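Local atomic coordinates of AlkD2 (Streptococcus mutans, PDB entry 6M9M), a protein that is of unknown function but belongs to the HEAT-like repeat family of DNA glycosylases and binds inosine 5'-monophosphate. Residues A58-S66 with L91-K101; S1-L9 with Y38-A46. All coordinates share one frame; numbering follows the deposited sequence.

Contact 1 of 2, residues A58-S66 with L91-K101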
loop_
_atom_site.group_PDB
_atom_site.type_symbol
_atom_site.label_atom_id
_atom_site.label_comp_id
_atom_site.label_asym_id
_atom_site.label_seq_id
_atom_site.Cartn_x
_atom_site.Cartn_y
_atom_site.Cartn_z
ATOM N N ALA A 58 14.049 3.118 3.787
ATOM C CA ALA A 58 13.456 4.005 4.781
ATOM C C ALA A 58 11.959 3.777 4.919
ATOM O O ALA A 58 11.417 3.854 6.030
ATOM C CB ALA A 58 13.720 5.460 4.399
ATOM N N VAL A 59 11.270 3.549 3.798
ATOM C CA VAL A 59 9.826 3.334 3.841
ATOM C C VAL A 59 9.490 1.995 4.484
ATOM O O VAL A 59 8.493 1.887 5.208
ATOM C CB VAL A 59 9.196 3.545 2.455
ATOM C CG1 VAL A 59 7.707 3.276 2.488
ATOM C CG2 VAL A 59 9.470 4.976 1.974
ATOM N N PHE A 60 10.309 0.960 4.261
ATOM C CA PHE A 60 10.122 -0.262 5.042
ATOM C C PHE A 60 10.248 0.036 6.539
ATOM O O PHE A 60 9.460 -0.464 7.351
ATOM C CB PHE A 60 11.097 -1.376 4.622
ATOM C CG PHE A 60 10.719 -2.087 3.340
ATOM C CD1 PHE A 60 9.542 -2.812 3.260
ATOM C CD2 PHE A 60 11.554 -2.062 2.235
ATOM C CE1 PHE A 60 9.194 -3.476 2.085
ATOM C CE2 PHE A 60 11.212 -2.732 1.067
ATOM C CZ PHE A 60 10.034 -3.442 0.996
ATOM N N LEU A 61 11.256 0.826 6.933
ATOM C CA LEU A 61 11.374 1.214 8.339
ATOM C C LEU A 61 10.130 1.943 8.836
ATOM O O LEU A 61 9.627 1.659 9.926
ATOM C CB LEU A 61 12.612 2.074 8.574
ATOM C CG LEU A 61 13.988 1.416 8.541
ATOM C CD1 LEU A 61 15.039 2.499 8.818
ATOM C CD2 LEU A 61 14.082 0.299 9.555
ATOM N N PHE A 62 9.616 2.896 8.050
ATOM C CA PHE A 62 8.403 3.591 8.451
ATOM C C PHE A 62 7.280 2.587 8.720
ATOM O O PHE A 62 6.552 2.706 9.706
ATOM C CB PHE A 62 7.935 4.587 7.380
ATOM C CG PHE A 62 8.816 5.811 7.195
ATOM C CD1 PHE A 62 9.489 6.426 8.258
ATOM C CD2 PHE A 62 8.931 6.386 5.934
ATOM C CE1 PHE A 62 10.263 7.582 8.038
ATOM C CE2 PHE A 62 9.702 7.507 5.720
ATOM C CZ PHE A 62 10.374 8.105 6.764
ATOM N N GLY A 63 7.113 1.596 7.833
ATOM C CA GLY A 63 6.119 0.566 8.072
ATOM C C GLY A 63 6.281 -0.122 9.412
ATOM O O GLY A 63 5.313 -0.317 10.158
ATOM N N TYR A 64 7.516 -0.515 9.742
ATOM C CA TYR A 64 7.746 -1.176 11.024
ATOM C C TYR A 64 7.491 -0.247 12.210
ATOM O O TYR A 64 7.141 -0.718 13.298
ATOM C CB TYR A 64 9.172 -1.740 11.091
ATOM C CG TYR A 64 9.515 -2.683 9.961
ATOM C CD1 TYR A 64 8.616 -3.632 9.510
ATOM C CD2 TYR A 64 10.730 -2.580 9.307
ATOM C CE1 TYR A 64 8.926 -4.452 8.427
ATOM C CE2 TYR A 64 11.060 -3.401 8.260
ATOM C CZ TYR A 64 10.168 -4.332 7.812
ATOM O OH TYR A 64 10.530 -5.118 6.743
ATOM N N LEU A 65 7.681 1.056 12.021
ATOM C CA LEU A 65 7.570 2.076 13.055
ATOM C C LEU A 65 6.191 2.721 13.127
ATOM O O LEU A 65 5.980 3.624 13.954
ATOM C CB LEU A 65 8.574 3.187 12.756
ATOM C CG LEU A 65 10.056 2.862 12.881
ATOM C CD1 LEU A 65 10.826 3.954 12.146
ATOM C CD2 LEU A 65 10.482 2.750 14.339
ATOM N N SER A 66 5.248 2.262 12.310
ATOM C CA SER A 66 4.022 2.997 12.040
ATOM C C SER A 66 3.006 2.988 13.174
ATOM O O SER A 66 1.982 3.669 13.030
ATOM C CB SER A 66 3.388 2.485 10.745
ATOM O OG SER A 66 3.105 1.112 10.817
ATOM N N LEU A 91 5.650 1.869 -0.365
ATOM C CA LEU A 91 4.627 2.524 0.463
ATOM C C LEU A 91 3.407 1.625 0.660
ATOM O O LEU A 91 2.863 1.548 1.767
ATOM C CB LEU A 91 4.222 3.877 -0.133
ATOM C CG LEU A 91 3.118 4.634 0.604
ATOM C CD1 LEU A 91 3.503 4.956 2.041
ATOM C CD2 LEU A 91 2.743 5.901 -0.155
ATOM N N ALA A 92 2.949 0.957 -0.404
ATOM C CA ALA A 92 1.823 0.039 -0.279
ATOM C C ALA A 92 2.139 -1.075 0.715
ATOM O O ALA A 92 1.283 -1.454 1.528
ATOM C CB ALA A 92 1.474 -0.525 -1.658
ATOM N N LYS A 93 3.353 -1.630 0.646
ATOM C CA LYS A 93 3.757 -2.687 1.570
ATOM C C LYS A 93 3.842 -2.172 2.997
ATOM O O LYS A 93 3.469 -2.878 3.946
ATOM C CB LYS A 93 5.110 -3.256 1.148
ATOM C CG LYS A 93 5.069 -3.961 -0.193
ATOM C CD LYS A 93 6.422 -4.419 -0.689
ATOM C CE LYS A 93 6.361 -4.839 -2.150
ATOM N NZ LYS A 93 5.504 -6.039 -2.334
ATOM N N ALA A 94 4.356 -0.952 3.177
ATOM C CA ALA A 94 4.449 -0.384 4.518
ATOM C C ALA A 94 3.072 -0.102 5.098
ATOM O O ALA A 94 2.867 -0.243 6.309
ATOM C CB ALA A 94 5.286 0.887 4.481
ATOM N N PHE A 95 2.109 0.290 4.264
ATOM C CA PHE A 95 0.755 0.463 4.756
ATOM C C PHE A 95 0.159 -0.877 5.180
ATOM O O PHE A 95 -0.485 -0.976 6.231
ATOM C CB PHE A 95 -0.126 1.149 3.700
ATOM C CG PHE A 95 -1.505 1.412 4.213
ATOM C CD1 PHE A 95 -1.699 2.378 5.174
ATOM C CD2 PHE A 95 -2.578 0.632 3.829
ATOM C CE1 PHE A 95 -2.936 2.594 5.739
ATOM C CE2 PHE A 95 -3.831 0.853 4.395
ATOM C CZ PHE A 95 -4.004 1.828 5.349
ATOM N N ASP A 96 0.375 -1.928 4.387
ATOM C CA ASP A 96 -0.085 -3.253 4.800
ATOM C C ASP A 96 0.557 -3.659 6.118
ATOM O O ASP A 96 -0.087 -4.293 6.961
ATOM C CB ASP A 96 0.222 -4.267 3.694
ATOM C CG ASP A 96 -0.437 -5.601 3.909
ATOM O OD1 ASP A 96 -1.614 -5.633 4.306
ATOM O OD2 ASP A 96 0.221 -6.624 3.624
ATOM N N GLU A 97 1.837 -3.318 6.302
ATOM C CA GLU A 97 2.537 -3.622 7.552
ATOM C C GLU A 97 1.863 -2.943 8.739
ATOM O O GLU A 97 1.686 -3.552 9.801
ATOM C CB GLU A 97 4.004 -3.207 7.437
ATOM C CG GLU A 97 4.847 -3.466 8.664
ATOM C CD GLU A 97 5.066 -4.922 8.952
ATOM O OE1 GLU A 97 5.062 -5.710 7.985
ATOM O OE2 GLU A 97 5.271 -5.269 10.142
ATOM N N PHE A 98 1.514 -1.665 8.595
ATOM C CA PHE A 98 0.774 -0.981 9.650
ATOM C C PHE A 98 -0.499 -1.754 10.003
ATOM O O PHE A 98 -0.795 -2.008 11.183
ATOM C CB PHE A 98 0.381 0.443 9.223
ATOM C CG PHE A 98 -0.633 1.043 10.151
ATOM C CD1 PHE A 98 -0.263 1.455 11.411
ATOM C CD2 PHE A 98 -1.975 1.112 9.806
ATOM C CE1 PHE A 98 -1.185 1.945 12.304
ATOM C CE2 PHE A 98 -2.902 1.589 10.709
ATOM C CZ PHE A 98 -2.502 2.018 11.955
ATOM N N CYS A 99 -1.275 -2.130 8.975
ATOM C CA CYS A 99 -2.560 -2.786 9.214
ATOM C C CYS A 99 -2.368 -4.146 9.871
ATOM O O CYS A 99 -3.138 -4.523 10.760
ATOM C CB CYS A 99 -3.335 -2.926 7.905
ATOM S SG CYS A 99 -3.863 -1.381 7.151
ATOM N N LYS A 100 -1.358 -4.899 9.430
ATOM C CA LYS A 100 -1.070 -6.199 10.023
ATOM C C LYS A 100 -0.707 -6.072 11.490
ATOM O O LYS A 100 -1.127 -6.896 12.311
ATOM C CB LYS A 100 0.088 -6.837 9.236
ATOM C CG LYS A 100 0.581 -8.180 9.732
ATOM C CD LYS A 100 1.758 -8.660 8.864
ATOM C CE LYS A 100 2.262 -10.021 9.309
ATOM N NZ LYS A 100 3.349 -10.540 8.427
ATOM N N LYS A 101 0.098 -5.057 11.835
ATOM C CA LYS A 101 0.582 -4.913 13.205
ATOM C C LYS A 101 -0.536 -4.506 14.155
ATOM O O LYS A 101 -0.651 -5.053 15.254
ATOM C CB LYS A 101 1.719 -3.892 13.252
ATOM C CG LYS A 101 3.021 -4.380 12.634
ATOM C CD LYS A 101 4.185 -4.319 13.621
ATOM C CE LYS A 101 5.268 -3.356 13.150
ATOM N NZ LYS A 101 6.524 -3.503 13.947
#

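Contact 2 of 2, residues S1-L9 with Y38-A46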
loop_
_atom_site.group_PDB
_atom_site.type_symbol
_atom_site.label_atom_id
_atom_site.label_comp_id
_atom_site.label_asym_id
_atom_site.label_seq_id
_atom_site.Cartn_x
_atom_site.Cartn_y
_atom_site.Cartn_z
ATOM N N SER A 1 27.971 9.429 12.100
ATOM C CA SER A 1 27.821 7.952 12.217
ATOM C C SER A 1 26.514 7.504 11.571
ATOM O O SER A 1 26.500 6.612 10.732
ATOM C CB SER A 1 27.839 7.507 13.672
ATOM O OG SER A 1 27.797 6.089 13.766
ATOM N N MET A 2 25.400 8.113 11.984
ATOM C CA MET A 2 24.152 7.890 11.270
ATOM C C MET A 2 24.298 8.313 9.813
ATOM O O MET A 2 23.865 7.594 8.904
ATOM C CB MET A 2 23.020 8.646 11.963
ATOM C CG MET A 2 21.686 7.982 11.770
ATOM S SD MET A 2 20.275 8.826 12.503
ATOM C CE MET A 2 20.321 8.276 14.192
ATOM N N LYS A 3 24.950 9.457 9.571
ATOM C CA LYS A 3 25.255 9.870 8.205
ATOM C C LYS A 3 26.158 8.862 7.506
ATOM O O LYS A 3 25.971 8.565 6.320
ATOM C CB LYS A 3 25.934 11.242 8.213
ATOM C CG LYS A 3 24.995 12.424 8.345
ATOM C CD LYS A 3 25.763 13.737 8.200
ATOM C CE LYS A 3 24.876 14.943 8.488
ATOM N NZ LYS A 3 25.633 16.229 8.420
ATOM N N GLN A 4 27.165 8.348 8.215
ATOM C CA GLN A 4 28.031 7.332 7.631
ATOM C C GLN A 4 27.232 6.091 7.260
ATOM O O GLN A 4 27.470 5.474 6.215
ATOM C CB GLN A 4 29.147 6.973 8.614
ATOM C CG GLN A 4 30.173 8.073 8.808
ATOM C CD GLN A 4 31.095 7.810 9.984
ATOM O OE1 GLN A 4 30.986 6.786 10.662
ATOM N NE2 GLN A 4 32.010 8.738 10.234
ATOM N N TYR A 5 26.268 5.714 8.101
ATOM C CA TYR A 5 25.503 4.514 7.804
ATOM C C TYR A 5 24.641 4.715 6.565
ATOM O O TYR A 5 24.560 3.824 5.715
ATOM C CB TYR A 5 24.666 4.097 9.006
ATOM C CG TYR A 5 24.026 2.756 8.803
ATOM C CD1 TYR A 5 24.803 1.613 8.659
ATOM C CD2 TYR A 5 22.648 2.624 8.735
ATOM C CE1 TYR A 5 24.226 0.382 8.463
ATOM C CE2 TYR A 5 22.061 1.398 8.541
ATOM C CZ TYR A 5 22.854 0.279 8.405
ATOM O OH TYR A 5 22.268 -0.944 8.206
ATOM N N VAL A 6 24.001 5.886 6.431
ATOM C CA VAL A 6 23.243 6.176 5.216
ATOM C C VAL A 6 24.151 6.114 3.998
ATOM O O VAL A 6 23.753 5.610 2.943
ATOM C CB VAL A 6 22.503 7.521 5.335
ATOM C CG1 VAL A 6 21.873 7.920 4.005
ATOM C CG2 VAL A 6 21.412 7.429 6.390
ATOM N N ALA A 7 25.390 6.607 4.122
ATOM C CA ALA A 7 26.332 6.530 3.008
ATOM C C ALA A 7 26.652 5.079 2.649
ATOM O O ALA A 7 26.768 4.739 1.464
ATOM C CB ALA A 7 27.601 7.326 3.321
ATOM N N ARG A 8 26.765 4.201 3.648
ATOM C CA ARG A 8 26.990 2.789 3.350
ATOM C C ARG A 8 25.788 2.167 2.648
ATOM O O ARG A 8 25.954 1.382 1.708
ATOM C CB ARG A 8 27.329 2.014 4.625
ATOM C CG ARG A 8 28.722 2.284 5.171
ATOM C CD ARG A 8 29.210 1.133 6.041
ATOM N NE ARG A 8 30.595 1.323 6.467
ATOM C CZ ARG A 8 31.308 0.417 7.131
ATOM N NH1 ARG A 8 30.773 -0.756 7.445
ATOM N NH2 ARG A 8 32.560 0.684 7.477
ATOM N N LEU A 9 24.566 2.489 3.095
ATOM C CA LEU A 9 23.372 1.994 2.418
ATOM C C LEU A 9 23.342 2.442 0.962
ATOM O O LEU A 9 22.943 1.680 0.076
ATOM C CB LEU A 9 22.125 2.483 3.157
ATOM C CG LEU A 9 21.974 1.996 4.600
ATOM C CD1 LEU A 9 20.770 2.705 5.239
ATOM C CD2 LEU A 9 21.787 0.507 4.658
ATOM N N TYR A 38 15.694 5.903 18.105
ATOM C CA TYR A 38 16.857 6.034 17.230
ATOM C C TYR A 38 16.505 5.682 15.782
ATOM O O TYR A 38 16.868 6.405 14.845
ATOM C CB TYR A 38 17.979 5.127 17.739
ATOM C CG TYR A 38 19.162 5.012 16.798
ATOM C CD1 TYR A 38 20.217 5.909 16.863
ATOM C CD2 TYR A 38 19.212 4.015 15.832
ATOM C CE1 TYR A 38 21.301 5.797 16.006
ATOM C CE2 TYR A 38 20.281 3.909 14.959
ATOM C CZ TYR A 38 21.319 4.802 15.050
ATOM O OH TYR A 38 22.391 4.685 14.188
ATOM N N ILE A 39 15.797 4.570 15.571
ATOM C CA ILE A 39 15.469 4.140 14.214
ATOM C C ILE A 39 14.552 5.136 13.513
ATOM O O ILE A 39 14.616 5.264 12.286
ATOM C CB ILE A 39 14.908 2.700 14.232
ATOM C CG1 ILE A 39 16.003 1.730 14.692
ATOM C CG2 ILE A 39 14.389 2.287 12.864
ATOM C CD1 ILE A 39 17.157 1.600 13.716
ATOM N N LYS A 40 13.690 5.848 14.252
ATOM C CA LYS A 40 12.893 6.904 13.630
ATOM C C LYS A 40 13.788 7.972 13.010
ATOM O O LYS A 40 13.548 8.420 11.884
ATOM C CB LYS A 40 11.929 7.527 14.638
ATOM C CG LYS A 40 10.771 6.598 15.006
ATOM C CD LYS A 40 10.020 7.080 16.226
ATOM C CE LYS A 40 9.169 5.962 16.793
ATOM N NZ LYS A 40 8.397 6.360 18.003
ATOM N N LYS A 41 14.821 8.398 13.744
ATOM C CA LYS A 41 15.743 9.402 13.222
ATOM C C LYS A 41 16.466 8.871 11.989
ATOM O O LYS A 41 16.615 9.583 10.986
ATOM C CB LYS A 41 16.754 9.780 14.309
ATOM C CG LYS A 41 16.122 10.354 15.566
ATOM C CD LYS A 41 17.159 10.621 16.661
ATOM C CE LYS A 41 16.485 11.055 17.943
ATOM N NZ LYS A 41 17.469 11.400 18.995
ATOM N N LEU A 42 16.896 7.609 12.036
ATOM C CA LEU A 42 17.543 7.000 10.880
ATOM C C LEU A 42 16.606 6.939 9.677
ATOM O O LEU A 42 17.023 7.217 8.546
ATOM C CB LEU A 42 18.044 5.608 11.261
ATOM C CG LEU A 42 18.636 4.805 10.101
ATOM C CD1 LEU A 42 19.817 5.524 9.443
ATOM C CD2 LEU A 42 19.042 3.417 10.588
ATOM N N ALA A 43 15.343 6.562 9.890
ATOM C CA ALA A 43 14.405 6.466 8.783
ATOM C C ALA A 43 14.209 7.818 8.101
ATOM O O ALA A 43 14.193 7.903 6.869
ATOM C CB ALA A 43 13.071 5.913 9.292
ATOM N N PHE A 44 14.023 8.889 8.881
ATOM C CA PHE A 44 13.853 10.201 8.264
ATOM C C PHE A 44 15.103 10.623 7.504
ATOM O O PHE A 44 15.009 11.211 6.420
ATOM C CB PHE A 44 13.462 11.250 9.299
ATOM C CG PHE A 44 12.042 11.130 9.783
ATOM C CD1 PHE A 44 10.985 11.214 8.907
ATOM C CD2 PHE A 44 11.765 10.949 11.124
ATOM C CE1 PHE A 44 9.686 11.111 9.346
ATOM C CE2 PHE A 44 10.461 10.856 11.572
ATOM C CZ PHE A 44 9.422 10.950 10.673
ATOM N N LEU A 45 16.286 10.337 8.053
ATOM C CA LEU A 45 17.508 10.710 7.349
ATOM C C LEU A 45 17.661 9.905 6.067
ATOM O O LEU A 45 18.001 10.458 5.014
ATOM C CB LEU A 45 18.729 10.536 8.249
ATOM C CG LEU A 45 20.025 11.107 7.666
ATOM C CD1 LEU A 45 19.957 12.618 7.475
ATOM C CD2 LEU A 45 21.192 10.710 8.574
ATOM N N ALA A 46 17.388 8.604 6.124
ATOM C CA ALA A 46 17.501 7.777 4.930
ATOM C C ALA A 46 16.490 8.194 3.863
ATOM O O ALA A 46 16.785 8.125 2.665
ATOM C CB ALA A 46 17.335 6.304 5.293
#

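Contact 1 of 2, residues A58-S66 with L91-K101
G63 and A94 bring two nearly parallel helices of the HEAT-like repeat fold close together, the axes of the helical segments approaching to 7.8 Å and inclined by 15°. G63, without a side chain, lets its CA come within 4.0 Å of A94 CA. The CB of A94 lies on the bare backbone of the other helix, 3.7 Å from G63 CA and 3.4 Å from V59 O. V59 adds CG1, anti to its own backbone N, which reaches the backbone of L91. Along one flank F60 and K93 run side by side and point the same way, with the ring of F60 beside the aliphatic K93 CD; K93 also makes a cation-pi contact with F20. Next to them Y64 meets E97, ring and carboxylate planes 78° apart, with E97 OE2 at the ring edge, 3.8 Å from Y64 CD1. S66 OG donates to G63 O (2.7 Å) and sits in the plane of the F98 ring, at its edge, 3.2 Å from F98 CB. K101 reaches across, bent at chi2 and chi3, so that NZ donates to Y64 O at 2.9 Å, in the carbonyl plane and on a lone pair, C=O...N angle 128°.

Contact 2 of 2, residues S1-L9 with Y38-A46
M2 projects from the start of its helix as a knob into the hole formed by Y38, K41, L42 and L45. Its chain leaves with CG roughly anti to the backbone N (chi1 -151°), continues extended through CG to SD, and then bends at the sulfur (chi3 -83°), which carries CE to the Y38 ring. There the methyl approaches Y38 CE1 obliquely, while SD stands 5.2 Å from the ring centroid, a Met-aromatic contact; the same sulfur also rests against the backbone of L42, 3.6 Å from L42 N. The helices cross at -52° and the axes of the two helical segments come no closer than 10.1 Å, so these longer side chains bridge the N-terminal helix and helix 36-47 of the HEAT-like repeat fold. L42 CD1 meets M2 CG and V6 CG2, each at 3.9 Å, and both L42 methyls lie against the Y5 ring, CD1 at its edge near the plane. Y5 stands roughly perpendicular to L42, and its hydroxyl is hydrogen-bonded to D30. V6, running antiparallel alongside L42, also uses CG2 against L45 CD2 (3.9 Å). That leucine methyl extends across to K3, lying 4.2 Å from K3 CG.

Overall arrangement
The two contacts follow one another in the chain: contact 2 joins helices 2-13 and 36-47 at the N-terminal end, and contact 1 then joins helices 52-65 and 85-102 deeper in the fold. Their centres lie about 18 Å apart. Helices 36-47 and 52-65 are consecutive and pack directly, with F62 CE1 3.5 Å from A43 CB and A58 CB 3.8 Å from A46 CB, so that packing continues from the N-terminal helix to helix 85-102. This is consistent with a continuous HEAT-like helical array, in which mostly buried contact 1 lies near the nucleotide site, its K93 side chain about 9 Å from the bound inosine monophosphate, and partly buried contact 2 lies at the N-terminal end, away from it.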